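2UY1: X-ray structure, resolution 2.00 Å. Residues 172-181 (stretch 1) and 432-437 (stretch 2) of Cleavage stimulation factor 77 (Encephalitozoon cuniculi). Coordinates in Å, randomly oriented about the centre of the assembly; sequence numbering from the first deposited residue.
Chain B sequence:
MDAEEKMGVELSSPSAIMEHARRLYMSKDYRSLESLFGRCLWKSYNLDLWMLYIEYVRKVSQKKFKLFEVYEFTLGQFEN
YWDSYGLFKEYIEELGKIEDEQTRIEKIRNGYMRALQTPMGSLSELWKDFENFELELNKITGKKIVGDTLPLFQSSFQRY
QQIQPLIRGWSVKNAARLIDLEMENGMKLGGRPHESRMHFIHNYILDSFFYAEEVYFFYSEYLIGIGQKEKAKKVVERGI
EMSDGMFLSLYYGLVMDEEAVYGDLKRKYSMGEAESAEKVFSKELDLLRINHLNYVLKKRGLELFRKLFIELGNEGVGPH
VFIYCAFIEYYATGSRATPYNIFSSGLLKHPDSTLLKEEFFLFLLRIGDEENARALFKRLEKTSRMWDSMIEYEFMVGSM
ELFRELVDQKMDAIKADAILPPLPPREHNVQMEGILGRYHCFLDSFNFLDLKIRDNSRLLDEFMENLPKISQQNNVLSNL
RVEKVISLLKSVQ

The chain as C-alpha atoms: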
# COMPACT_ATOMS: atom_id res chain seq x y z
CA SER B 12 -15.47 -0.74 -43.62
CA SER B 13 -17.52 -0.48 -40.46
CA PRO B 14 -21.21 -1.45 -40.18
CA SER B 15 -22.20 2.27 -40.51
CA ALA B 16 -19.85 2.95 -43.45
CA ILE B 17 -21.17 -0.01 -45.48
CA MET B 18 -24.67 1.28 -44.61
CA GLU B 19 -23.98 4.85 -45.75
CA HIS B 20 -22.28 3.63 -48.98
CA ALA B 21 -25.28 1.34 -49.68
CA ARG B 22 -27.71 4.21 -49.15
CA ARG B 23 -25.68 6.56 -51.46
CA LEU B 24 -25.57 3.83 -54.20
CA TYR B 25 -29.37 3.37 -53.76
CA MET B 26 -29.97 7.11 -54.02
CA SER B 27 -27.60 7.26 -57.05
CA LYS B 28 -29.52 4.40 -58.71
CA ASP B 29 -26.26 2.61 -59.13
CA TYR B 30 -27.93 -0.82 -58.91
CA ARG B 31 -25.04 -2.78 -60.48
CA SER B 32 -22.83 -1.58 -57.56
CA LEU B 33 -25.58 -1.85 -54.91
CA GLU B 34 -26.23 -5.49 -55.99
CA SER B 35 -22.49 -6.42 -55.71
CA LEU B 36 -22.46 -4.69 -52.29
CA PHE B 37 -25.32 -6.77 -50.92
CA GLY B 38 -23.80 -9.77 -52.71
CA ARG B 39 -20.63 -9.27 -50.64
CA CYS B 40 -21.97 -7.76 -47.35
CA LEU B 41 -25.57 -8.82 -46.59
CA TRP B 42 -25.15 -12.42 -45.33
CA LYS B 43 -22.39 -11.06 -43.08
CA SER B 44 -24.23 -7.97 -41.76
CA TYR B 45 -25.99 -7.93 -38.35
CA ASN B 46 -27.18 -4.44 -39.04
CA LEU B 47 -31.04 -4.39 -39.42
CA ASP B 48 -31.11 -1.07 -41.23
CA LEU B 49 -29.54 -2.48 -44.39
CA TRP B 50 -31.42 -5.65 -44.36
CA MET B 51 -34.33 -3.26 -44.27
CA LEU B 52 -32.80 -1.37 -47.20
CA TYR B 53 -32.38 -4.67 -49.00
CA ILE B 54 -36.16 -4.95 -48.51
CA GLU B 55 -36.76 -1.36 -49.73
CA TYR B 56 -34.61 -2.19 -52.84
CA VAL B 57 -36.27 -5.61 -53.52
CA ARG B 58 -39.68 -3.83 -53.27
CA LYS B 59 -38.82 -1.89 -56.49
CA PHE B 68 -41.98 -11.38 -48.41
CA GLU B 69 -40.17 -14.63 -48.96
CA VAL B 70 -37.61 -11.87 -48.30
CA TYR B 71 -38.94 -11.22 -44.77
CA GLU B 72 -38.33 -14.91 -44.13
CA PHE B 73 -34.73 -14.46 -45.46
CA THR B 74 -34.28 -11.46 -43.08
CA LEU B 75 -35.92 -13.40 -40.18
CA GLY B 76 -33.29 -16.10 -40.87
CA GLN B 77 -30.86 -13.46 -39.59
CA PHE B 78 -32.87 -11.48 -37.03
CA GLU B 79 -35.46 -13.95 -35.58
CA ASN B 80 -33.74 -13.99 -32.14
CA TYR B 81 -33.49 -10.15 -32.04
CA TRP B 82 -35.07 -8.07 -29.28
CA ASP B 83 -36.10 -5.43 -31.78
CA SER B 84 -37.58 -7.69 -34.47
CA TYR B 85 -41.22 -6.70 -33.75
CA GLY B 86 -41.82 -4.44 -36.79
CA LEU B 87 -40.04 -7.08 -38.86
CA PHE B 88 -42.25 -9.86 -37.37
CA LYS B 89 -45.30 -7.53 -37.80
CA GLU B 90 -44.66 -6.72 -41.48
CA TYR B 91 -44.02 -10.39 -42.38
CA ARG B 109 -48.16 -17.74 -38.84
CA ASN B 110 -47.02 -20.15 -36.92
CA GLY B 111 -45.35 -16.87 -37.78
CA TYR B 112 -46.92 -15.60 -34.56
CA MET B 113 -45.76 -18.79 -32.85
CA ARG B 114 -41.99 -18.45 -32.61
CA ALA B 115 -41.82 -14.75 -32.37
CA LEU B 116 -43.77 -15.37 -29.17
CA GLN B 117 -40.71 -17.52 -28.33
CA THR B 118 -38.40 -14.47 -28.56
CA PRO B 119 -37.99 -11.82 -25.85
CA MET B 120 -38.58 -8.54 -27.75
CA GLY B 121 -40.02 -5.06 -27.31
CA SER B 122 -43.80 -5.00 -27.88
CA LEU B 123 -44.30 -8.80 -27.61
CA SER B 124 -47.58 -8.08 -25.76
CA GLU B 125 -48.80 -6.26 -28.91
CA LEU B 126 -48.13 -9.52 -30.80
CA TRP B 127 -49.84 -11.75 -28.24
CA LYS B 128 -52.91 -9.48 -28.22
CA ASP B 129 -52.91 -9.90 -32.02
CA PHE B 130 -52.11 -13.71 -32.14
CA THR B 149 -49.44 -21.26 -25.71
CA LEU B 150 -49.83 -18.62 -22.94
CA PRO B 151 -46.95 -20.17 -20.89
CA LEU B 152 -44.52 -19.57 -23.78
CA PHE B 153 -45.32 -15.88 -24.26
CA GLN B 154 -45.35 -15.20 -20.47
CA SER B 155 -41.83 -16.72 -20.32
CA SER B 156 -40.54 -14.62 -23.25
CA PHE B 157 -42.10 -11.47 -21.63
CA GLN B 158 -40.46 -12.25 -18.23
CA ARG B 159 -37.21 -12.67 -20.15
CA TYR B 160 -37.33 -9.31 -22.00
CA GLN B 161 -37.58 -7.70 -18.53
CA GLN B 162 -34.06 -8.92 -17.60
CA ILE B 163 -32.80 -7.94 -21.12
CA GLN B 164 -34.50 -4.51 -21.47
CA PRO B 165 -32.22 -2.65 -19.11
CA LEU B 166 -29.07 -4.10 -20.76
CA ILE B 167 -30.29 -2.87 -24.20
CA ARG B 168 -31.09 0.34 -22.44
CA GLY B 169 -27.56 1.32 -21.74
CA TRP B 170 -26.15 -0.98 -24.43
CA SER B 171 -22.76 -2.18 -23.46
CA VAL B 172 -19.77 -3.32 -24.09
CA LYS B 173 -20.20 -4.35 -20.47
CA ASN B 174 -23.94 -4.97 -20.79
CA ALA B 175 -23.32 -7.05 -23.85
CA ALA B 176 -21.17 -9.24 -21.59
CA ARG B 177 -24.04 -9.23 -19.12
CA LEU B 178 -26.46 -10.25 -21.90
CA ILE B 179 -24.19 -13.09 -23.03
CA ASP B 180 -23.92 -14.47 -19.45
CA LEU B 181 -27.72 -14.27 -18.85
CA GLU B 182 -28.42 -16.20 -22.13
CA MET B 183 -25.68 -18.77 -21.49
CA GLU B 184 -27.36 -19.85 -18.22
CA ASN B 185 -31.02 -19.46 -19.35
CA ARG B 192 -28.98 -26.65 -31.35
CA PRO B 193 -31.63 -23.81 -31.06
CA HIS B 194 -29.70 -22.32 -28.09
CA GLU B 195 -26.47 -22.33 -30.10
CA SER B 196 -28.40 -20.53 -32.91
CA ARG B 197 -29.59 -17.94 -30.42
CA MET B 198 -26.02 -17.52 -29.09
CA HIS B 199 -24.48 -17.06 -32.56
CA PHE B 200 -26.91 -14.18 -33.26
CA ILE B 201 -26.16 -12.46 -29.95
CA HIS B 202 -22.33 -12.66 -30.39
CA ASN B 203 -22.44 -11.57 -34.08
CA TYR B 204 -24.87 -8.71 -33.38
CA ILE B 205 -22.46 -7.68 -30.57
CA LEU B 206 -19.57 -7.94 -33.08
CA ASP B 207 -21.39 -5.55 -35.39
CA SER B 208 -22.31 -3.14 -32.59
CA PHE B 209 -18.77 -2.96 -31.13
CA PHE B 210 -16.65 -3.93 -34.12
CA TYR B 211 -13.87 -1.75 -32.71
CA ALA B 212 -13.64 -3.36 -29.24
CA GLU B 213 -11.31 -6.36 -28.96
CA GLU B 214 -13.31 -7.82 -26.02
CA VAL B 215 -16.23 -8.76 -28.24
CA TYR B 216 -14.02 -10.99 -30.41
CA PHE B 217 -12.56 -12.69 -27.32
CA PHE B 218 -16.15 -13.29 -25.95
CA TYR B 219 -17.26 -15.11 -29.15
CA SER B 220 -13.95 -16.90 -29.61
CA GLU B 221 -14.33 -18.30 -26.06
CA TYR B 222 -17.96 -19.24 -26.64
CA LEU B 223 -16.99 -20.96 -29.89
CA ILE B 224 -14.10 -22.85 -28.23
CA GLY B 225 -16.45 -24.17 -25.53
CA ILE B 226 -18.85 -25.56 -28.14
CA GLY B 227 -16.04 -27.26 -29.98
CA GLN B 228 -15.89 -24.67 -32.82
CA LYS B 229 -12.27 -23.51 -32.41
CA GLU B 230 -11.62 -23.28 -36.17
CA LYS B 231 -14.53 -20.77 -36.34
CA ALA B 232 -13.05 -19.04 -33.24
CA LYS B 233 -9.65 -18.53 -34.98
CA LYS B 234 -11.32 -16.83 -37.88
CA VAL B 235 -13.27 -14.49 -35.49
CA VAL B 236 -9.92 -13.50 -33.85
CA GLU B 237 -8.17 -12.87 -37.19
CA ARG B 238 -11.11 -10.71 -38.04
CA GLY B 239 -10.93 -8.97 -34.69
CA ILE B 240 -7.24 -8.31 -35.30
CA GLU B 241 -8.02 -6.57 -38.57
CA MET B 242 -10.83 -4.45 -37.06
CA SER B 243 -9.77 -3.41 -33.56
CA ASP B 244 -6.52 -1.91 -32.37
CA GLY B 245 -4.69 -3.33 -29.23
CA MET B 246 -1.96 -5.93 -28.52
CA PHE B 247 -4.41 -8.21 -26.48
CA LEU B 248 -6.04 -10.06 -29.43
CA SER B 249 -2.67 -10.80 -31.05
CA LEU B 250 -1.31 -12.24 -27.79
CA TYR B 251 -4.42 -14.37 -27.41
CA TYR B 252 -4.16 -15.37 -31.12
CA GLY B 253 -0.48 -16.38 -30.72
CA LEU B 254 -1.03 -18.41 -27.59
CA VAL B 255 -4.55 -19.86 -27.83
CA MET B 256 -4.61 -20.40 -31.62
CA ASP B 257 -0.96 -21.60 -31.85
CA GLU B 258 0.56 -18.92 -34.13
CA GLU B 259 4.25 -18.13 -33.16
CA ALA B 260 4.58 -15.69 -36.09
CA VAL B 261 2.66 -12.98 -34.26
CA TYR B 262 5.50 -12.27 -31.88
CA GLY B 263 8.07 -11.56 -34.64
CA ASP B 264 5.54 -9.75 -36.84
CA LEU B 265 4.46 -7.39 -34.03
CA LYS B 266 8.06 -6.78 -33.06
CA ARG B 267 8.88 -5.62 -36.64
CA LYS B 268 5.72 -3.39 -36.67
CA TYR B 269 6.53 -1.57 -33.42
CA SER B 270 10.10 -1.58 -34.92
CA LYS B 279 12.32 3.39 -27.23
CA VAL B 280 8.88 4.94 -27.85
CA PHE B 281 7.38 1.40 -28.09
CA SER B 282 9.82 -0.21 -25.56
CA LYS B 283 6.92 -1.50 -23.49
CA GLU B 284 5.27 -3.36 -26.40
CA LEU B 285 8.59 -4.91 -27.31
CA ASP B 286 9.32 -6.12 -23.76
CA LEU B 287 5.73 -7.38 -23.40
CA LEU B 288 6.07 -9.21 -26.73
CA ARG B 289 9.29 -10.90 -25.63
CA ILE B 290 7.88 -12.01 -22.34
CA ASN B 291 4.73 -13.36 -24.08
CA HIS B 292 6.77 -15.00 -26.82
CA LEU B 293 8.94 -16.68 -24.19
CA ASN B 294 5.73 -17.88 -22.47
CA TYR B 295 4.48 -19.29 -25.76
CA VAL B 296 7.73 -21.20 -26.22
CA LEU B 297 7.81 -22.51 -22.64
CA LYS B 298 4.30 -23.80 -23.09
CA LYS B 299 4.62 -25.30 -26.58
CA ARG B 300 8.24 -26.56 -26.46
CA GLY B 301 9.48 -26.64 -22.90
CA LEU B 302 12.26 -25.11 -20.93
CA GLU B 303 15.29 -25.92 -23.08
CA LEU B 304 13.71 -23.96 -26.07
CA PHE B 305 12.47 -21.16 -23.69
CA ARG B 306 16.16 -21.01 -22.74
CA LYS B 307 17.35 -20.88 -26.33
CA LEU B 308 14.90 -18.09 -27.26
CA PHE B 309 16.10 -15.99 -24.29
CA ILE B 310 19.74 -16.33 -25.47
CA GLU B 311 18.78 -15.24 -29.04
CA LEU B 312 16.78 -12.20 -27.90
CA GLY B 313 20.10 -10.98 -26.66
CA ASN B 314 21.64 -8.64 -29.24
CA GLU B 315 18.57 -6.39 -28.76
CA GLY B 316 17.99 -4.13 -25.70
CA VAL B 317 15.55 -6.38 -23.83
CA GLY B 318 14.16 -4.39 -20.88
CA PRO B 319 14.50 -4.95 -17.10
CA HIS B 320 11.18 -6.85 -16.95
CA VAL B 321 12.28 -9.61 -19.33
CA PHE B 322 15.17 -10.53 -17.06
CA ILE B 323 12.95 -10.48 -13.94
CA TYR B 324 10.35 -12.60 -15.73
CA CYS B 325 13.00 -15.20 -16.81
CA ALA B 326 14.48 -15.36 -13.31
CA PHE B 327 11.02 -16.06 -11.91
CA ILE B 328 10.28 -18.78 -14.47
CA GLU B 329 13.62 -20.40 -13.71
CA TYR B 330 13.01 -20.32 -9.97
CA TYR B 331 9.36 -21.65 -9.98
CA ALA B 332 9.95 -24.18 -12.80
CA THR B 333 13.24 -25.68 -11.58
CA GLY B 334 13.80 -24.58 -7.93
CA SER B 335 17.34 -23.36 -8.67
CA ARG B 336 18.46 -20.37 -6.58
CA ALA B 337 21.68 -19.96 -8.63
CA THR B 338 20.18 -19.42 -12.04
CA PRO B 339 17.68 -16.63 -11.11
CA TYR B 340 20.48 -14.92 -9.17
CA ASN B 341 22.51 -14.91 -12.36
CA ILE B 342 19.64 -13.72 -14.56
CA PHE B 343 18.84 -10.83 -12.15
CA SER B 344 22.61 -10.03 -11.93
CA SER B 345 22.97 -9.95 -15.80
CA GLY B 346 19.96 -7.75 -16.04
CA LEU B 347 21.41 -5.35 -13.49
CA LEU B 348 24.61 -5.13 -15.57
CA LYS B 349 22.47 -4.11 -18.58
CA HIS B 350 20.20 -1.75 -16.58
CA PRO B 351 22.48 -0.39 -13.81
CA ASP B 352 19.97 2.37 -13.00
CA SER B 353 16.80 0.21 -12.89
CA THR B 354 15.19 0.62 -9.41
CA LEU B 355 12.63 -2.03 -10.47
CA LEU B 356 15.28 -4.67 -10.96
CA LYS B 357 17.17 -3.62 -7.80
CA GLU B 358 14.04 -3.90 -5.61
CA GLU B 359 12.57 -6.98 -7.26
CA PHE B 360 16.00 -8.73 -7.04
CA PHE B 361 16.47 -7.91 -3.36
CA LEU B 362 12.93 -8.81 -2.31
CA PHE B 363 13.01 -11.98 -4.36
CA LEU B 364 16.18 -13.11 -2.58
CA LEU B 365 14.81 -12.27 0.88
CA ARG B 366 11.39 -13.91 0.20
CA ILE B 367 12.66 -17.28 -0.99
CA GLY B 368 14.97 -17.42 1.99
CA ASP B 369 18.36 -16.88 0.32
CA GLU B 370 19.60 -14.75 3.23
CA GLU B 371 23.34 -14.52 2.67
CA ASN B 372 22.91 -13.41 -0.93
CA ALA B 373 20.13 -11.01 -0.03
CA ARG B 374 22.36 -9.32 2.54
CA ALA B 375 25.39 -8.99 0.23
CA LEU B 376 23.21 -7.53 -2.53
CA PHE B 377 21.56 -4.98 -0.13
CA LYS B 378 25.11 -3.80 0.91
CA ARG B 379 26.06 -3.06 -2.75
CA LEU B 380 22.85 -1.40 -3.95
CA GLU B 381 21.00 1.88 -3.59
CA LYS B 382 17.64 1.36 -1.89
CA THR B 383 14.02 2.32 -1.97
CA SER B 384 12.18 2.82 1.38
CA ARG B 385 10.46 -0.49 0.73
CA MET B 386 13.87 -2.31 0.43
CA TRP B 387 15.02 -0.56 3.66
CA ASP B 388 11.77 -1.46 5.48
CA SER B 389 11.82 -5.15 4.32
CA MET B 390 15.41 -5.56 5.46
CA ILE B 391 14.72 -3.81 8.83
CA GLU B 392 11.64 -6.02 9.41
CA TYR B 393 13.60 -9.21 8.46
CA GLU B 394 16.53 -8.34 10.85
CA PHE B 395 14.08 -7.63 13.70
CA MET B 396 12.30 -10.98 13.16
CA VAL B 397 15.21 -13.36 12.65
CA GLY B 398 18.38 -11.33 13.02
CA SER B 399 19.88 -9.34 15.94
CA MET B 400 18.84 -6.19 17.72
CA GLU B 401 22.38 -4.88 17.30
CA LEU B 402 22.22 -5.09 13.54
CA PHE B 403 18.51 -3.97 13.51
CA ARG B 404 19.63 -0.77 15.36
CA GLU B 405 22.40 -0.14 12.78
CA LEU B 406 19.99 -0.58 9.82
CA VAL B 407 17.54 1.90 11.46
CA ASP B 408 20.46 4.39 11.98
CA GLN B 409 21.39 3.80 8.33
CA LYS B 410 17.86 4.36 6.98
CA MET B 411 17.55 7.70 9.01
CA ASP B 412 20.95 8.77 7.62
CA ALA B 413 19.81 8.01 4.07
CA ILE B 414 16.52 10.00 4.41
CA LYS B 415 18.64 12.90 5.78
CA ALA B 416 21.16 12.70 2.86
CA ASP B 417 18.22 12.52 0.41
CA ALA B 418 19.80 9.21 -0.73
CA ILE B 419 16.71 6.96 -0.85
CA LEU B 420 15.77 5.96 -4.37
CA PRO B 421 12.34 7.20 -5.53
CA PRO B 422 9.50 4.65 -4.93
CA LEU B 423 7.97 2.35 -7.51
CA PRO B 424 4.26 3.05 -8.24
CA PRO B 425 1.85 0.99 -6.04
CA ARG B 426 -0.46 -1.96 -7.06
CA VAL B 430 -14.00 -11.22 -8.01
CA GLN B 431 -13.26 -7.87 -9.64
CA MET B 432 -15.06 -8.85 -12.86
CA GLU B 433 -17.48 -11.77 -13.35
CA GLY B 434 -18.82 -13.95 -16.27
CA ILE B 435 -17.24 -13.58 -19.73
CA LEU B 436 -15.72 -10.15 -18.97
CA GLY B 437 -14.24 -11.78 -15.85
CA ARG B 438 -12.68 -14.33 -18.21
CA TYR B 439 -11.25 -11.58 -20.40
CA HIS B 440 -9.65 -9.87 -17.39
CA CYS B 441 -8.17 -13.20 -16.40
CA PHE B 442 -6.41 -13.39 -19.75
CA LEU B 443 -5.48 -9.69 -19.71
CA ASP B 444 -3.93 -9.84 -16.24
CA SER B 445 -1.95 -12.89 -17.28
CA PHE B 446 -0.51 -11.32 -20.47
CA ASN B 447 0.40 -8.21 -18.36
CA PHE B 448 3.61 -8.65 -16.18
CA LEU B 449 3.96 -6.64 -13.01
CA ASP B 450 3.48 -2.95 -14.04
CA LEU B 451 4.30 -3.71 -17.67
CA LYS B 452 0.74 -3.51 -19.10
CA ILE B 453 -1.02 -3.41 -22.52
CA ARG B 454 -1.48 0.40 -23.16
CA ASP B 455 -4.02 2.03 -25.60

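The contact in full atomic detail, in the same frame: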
# COMPACT_ATOMS: atom_id res chain seq x y z
N VAL B 172 -20.32 -2.03 -23.68
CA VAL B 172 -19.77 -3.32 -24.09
C VAL B 172 -19.95 -4.26 -22.89
O VAL B 172 -19.98 -5.45 -23.01
CB VAL B 172 -18.25 -3.16 -24.39
CG1 VAL B 172 -17.44 -4.32 -24.00
CG2 VAL B 172 -17.97 -2.77 -25.80
N LYS B 173 -20.09 -3.66 -21.73
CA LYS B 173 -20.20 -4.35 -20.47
C LYS B 173 -21.58 -4.94 -20.20
O LYS B 173 -21.70 -5.90 -19.49
CB LYS B 173 -19.83 -3.37 -19.36
CG LYS B 173 -20.24 -3.76 -17.98
CD LYS B 173 -19.86 -2.71 -17.01
CE LYS B 173 -19.48 -3.27 -15.66
NZ LYS B 173 -19.98 -4.62 -15.39
N ASN B 174 -22.62 -4.35 -20.79
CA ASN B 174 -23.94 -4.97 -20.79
C ASN B 174 -24.14 -6.04 -21.81
O ASN B 174 -24.84 -6.95 -21.59
CB ASN B 174 -25.08 -3.96 -20.78
CG ASN B 174 -25.13 -3.15 -19.53
OD1 ASN B 174 -25.18 -3.67 -18.46
ND2 ASN B 174 -25.06 -1.87 -19.66
N ALA B 175 -23.45 -5.94 -22.93
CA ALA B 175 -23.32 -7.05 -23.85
C ALA B 175 -22.81 -8.30 -23.19
O ALA B 175 -23.36 -9.32 -23.40
CB ALA B 175 -22.46 -6.67 -25.00
N ALA B 176 -21.74 -8.17 -22.43
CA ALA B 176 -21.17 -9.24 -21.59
C ALA B 176 -22.22 -9.77 -20.66
O ALA B 176 -22.44 -10.95 -20.59
CB ALA B 176 -20.00 -8.69 -20.80
N ARG B 177 -22.90 -8.86 -19.96
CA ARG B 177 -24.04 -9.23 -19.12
C ARG B 177 -25.13 -10.02 -19.85
O ARG B 177 -25.62 -11.04 -19.35
CB ARG B 177 -24.63 -7.97 -18.47
CG ARG B 177 -23.93 -7.54 -17.17
CD ARG B 177 -24.59 -6.31 -16.59
NE ARG B 177 -23.76 -5.69 -15.55
CZ ARG B 177 -23.21 -4.48 -15.62
NH1 ARG B 177 -23.38 -3.71 -16.70
NH2 ARG B 177 -22.48 -4.02 -14.61
N LEU B 178 -25.49 -9.56 -21.05
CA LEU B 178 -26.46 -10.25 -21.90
C LEU B 178 -26.03 -11.68 -22.25
O LEU B 178 -26.80 -12.64 -22.08
CB LEU B 178 -26.78 -9.45 -23.18
CG LEU B 178 -27.71 -10.05 -24.27
CD1 LEU B 178 -29.17 -10.13 -23.78
CD2 LEU B 178 -27.65 -9.26 -25.57
N ILE B 179 -24.80 -11.81 -22.74
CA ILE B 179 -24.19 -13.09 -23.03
C ILE B 179 -24.33 -14.07 -21.86
O ILE B 179 -24.84 -15.19 -22.05
CB ILE B 179 -22.68 -12.96 -23.44
CG1 ILE B 179 -22.57 -12.49 -24.89
CG2 ILE B 179 -21.91 -14.32 -23.27
CD1 ILE B 179 -21.20 -11.95 -25.28
N ASP B 180 -23.86 -13.65 -20.68
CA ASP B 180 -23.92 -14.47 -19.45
C ASP B 180 -25.35 -14.92 -19.07
O ASP B 180 -25.55 -16.08 -18.73
CB ASP B 180 -23.31 -13.73 -18.27
CG ASP B 180 -21.84 -13.39 -18.45
OD1 ASP B 180 -21.06 -14.22 -18.98
OD2 ASP B 180 -21.48 -12.26 -18.05
N LEU B 181 -26.30 -13.99 -19.10
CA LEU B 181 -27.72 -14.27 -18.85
C LEU B 181 -28.28 -15.35 -19.80
O LEU B 181 -28.97 -16.27 -19.33
CB LEU B 181 -28.57 -12.97 -18.94
CG LEU B 181 -30.12 -13.07 -19.10
CD1 LEU B 181 -30.78 -13.01 -17.78
CD2 LEU B 181 -30.68 -11.98 -20.00
N MET B 432 -14.09 -8.52 -11.84
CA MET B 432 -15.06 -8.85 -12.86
C MET B 432 -15.53 -10.34 -12.82
O MET B 432 -14.84 -11.24 -12.32
CB MET B 432 -14.53 -8.47 -14.25
CG MET B 432 -14.11 -6.98 -14.43
SD MET B 432 -15.38 -5.80 -13.85
CE MET B 432 -14.36 -4.31 -13.60
N GLU B 433 -16.72 -10.54 -13.37
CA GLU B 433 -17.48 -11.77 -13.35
C GLU B 433 -17.90 -12.24 -14.78
O GLU B 433 -17.89 -11.46 -15.70
CB GLU B 433 -18.75 -11.51 -12.52
CG GLU B 433 -19.68 -12.69 -12.66
CD GLU B 433 -20.89 -12.75 -11.75
OE1 GLU B 433 -21.15 -11.77 -10.97
OE2 GLU B 433 -21.55 -13.82 -11.84
N GLY B 434 -18.33 -13.48 -14.96
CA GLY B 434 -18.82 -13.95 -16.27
C GLY B 434 -17.76 -13.86 -17.37
O GLY B 434 -16.58 -14.07 -17.11
N ILE B 435 -18.18 -13.54 -18.61
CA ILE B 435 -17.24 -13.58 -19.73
C ILE B 435 -16.26 -12.38 -19.76
O ILE B 435 -15.13 -12.48 -20.30
CB ILE B 435 -17.96 -13.81 -21.11
CG1 ILE B 435 -16.92 -14.09 -22.20
CG2 ILE B 435 -18.93 -12.65 -21.43
CD1 ILE B 435 -16.44 -15.54 -22.26
N LEU B 436 -16.66 -11.26 -19.16
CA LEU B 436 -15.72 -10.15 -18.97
C LEU B 436 -14.67 -10.45 -17.88
O LEU B 436 -13.53 -10.10 -17.99
CB LEU B 436 -16.50 -8.88 -18.63
CG LEU B 436 -15.83 -7.49 -18.57
CD1 LEU B 436 -15.01 -7.14 -19.80
CD2 LEU B 436 -16.90 -6.43 -18.34
N GLY B 437 -15.11 -11.09 -16.81
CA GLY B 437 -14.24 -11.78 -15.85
C GLY B 437 -13.18 -12.62 -16.51
O GLY B 437 -11.98 -12.48 -16.19
O HOH W 1 -19.34 -10.73 -17.87

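Two segments more than 250 residues apart in sequence meet in a small contact that buries 305 Å², both sides summed. Stretch 1 is almost entirely helical, held by i to i+4 backbone bonds such as Ile179 N to Ala175 O (3.0 Å) and Asp180 N to Ala176 O (3.1 Å). Stretch 2 comes in as an extended segment and turns into a helix of its own, so that its first turn lies against the side of the stretch 1 helix. The two chains run in opposite senses across the contact: Gly434 lies beside Asp180, with 6.0 Å between their CA atoms, and Leu436 beside Ala176, with 6.1 Å between theirs.

Met432 enters in an extended conformation. Its CA-to-CB bond points sideways and, although the end of the side chain comes nearer, Met432 SD stays 5.0 Å from Lys173 NZ, too far for a tight contact. Glu433 is exposed and contributes through its backbone. Its O accepts the bond from Gly437 N (3.0 Å) that closes the turn, and it also accepts a hydrogen bond from water 1, whose O lies 2.7 Å from Glu433 O. The same water donates to Asp180 OD2 (2.6 Å from the water O) and accepts from Leu436 N (3.0 Å from the water O). It thus ties the carboxylate to the backbone of the turn on both sides of Gly434 and Ile435, and bridges Asp180 OD2 and Glu433 O, two acceptors 4.4 Å apart that could not bond to each other directly.

Gly434 adopts a positive phi of 61°, a value that by itself favours glycine. The contact adds a second reason: an ideal CB here would point toward stretch 1 and lie 2.2 Å from Asp180 OD2, a clash. Without a side chain, Gly434 lets the carboxylate close in, with Asp180 OD1 3.5 Å from Gly434 CA.

Ile435 makes the one direct hydrogen bond between the stretches, from Ile435 N to Asp180 OD1 (3.0 Å, N-H...acceptor angle 138°). This gives a backbone NH of the first turn a charged acceptor. The CA-to-CB bond of Ile435 points toward stretch 1, though the end of its side chain leads away. Its CG2 methyl provides the apolar part of the contact, 3.9 Å from Ile179 CG2 and 4.2 Å from Ala176 CB, at van der Waals range. Ala176 and Ile179, both buried, give this methyl a hydrophobic surface next to the polar Asp180 site.

Leu436 extends the apolar patch toward the start of stretch 1. Leu436 CB packs 4.1 Å from Ala176 CB, where the small alanine side chain accompanies the close approach of the backbones. Farther out, Leu436 CD2 lies 4.3 Å from Lys173 CG, a looser contact with the aliphatic part of an exposed lysine. Gly437 does not reach stretch 1; an ideal CB there would instead clash with Glu433 C within its own turn, at 2.9 Å.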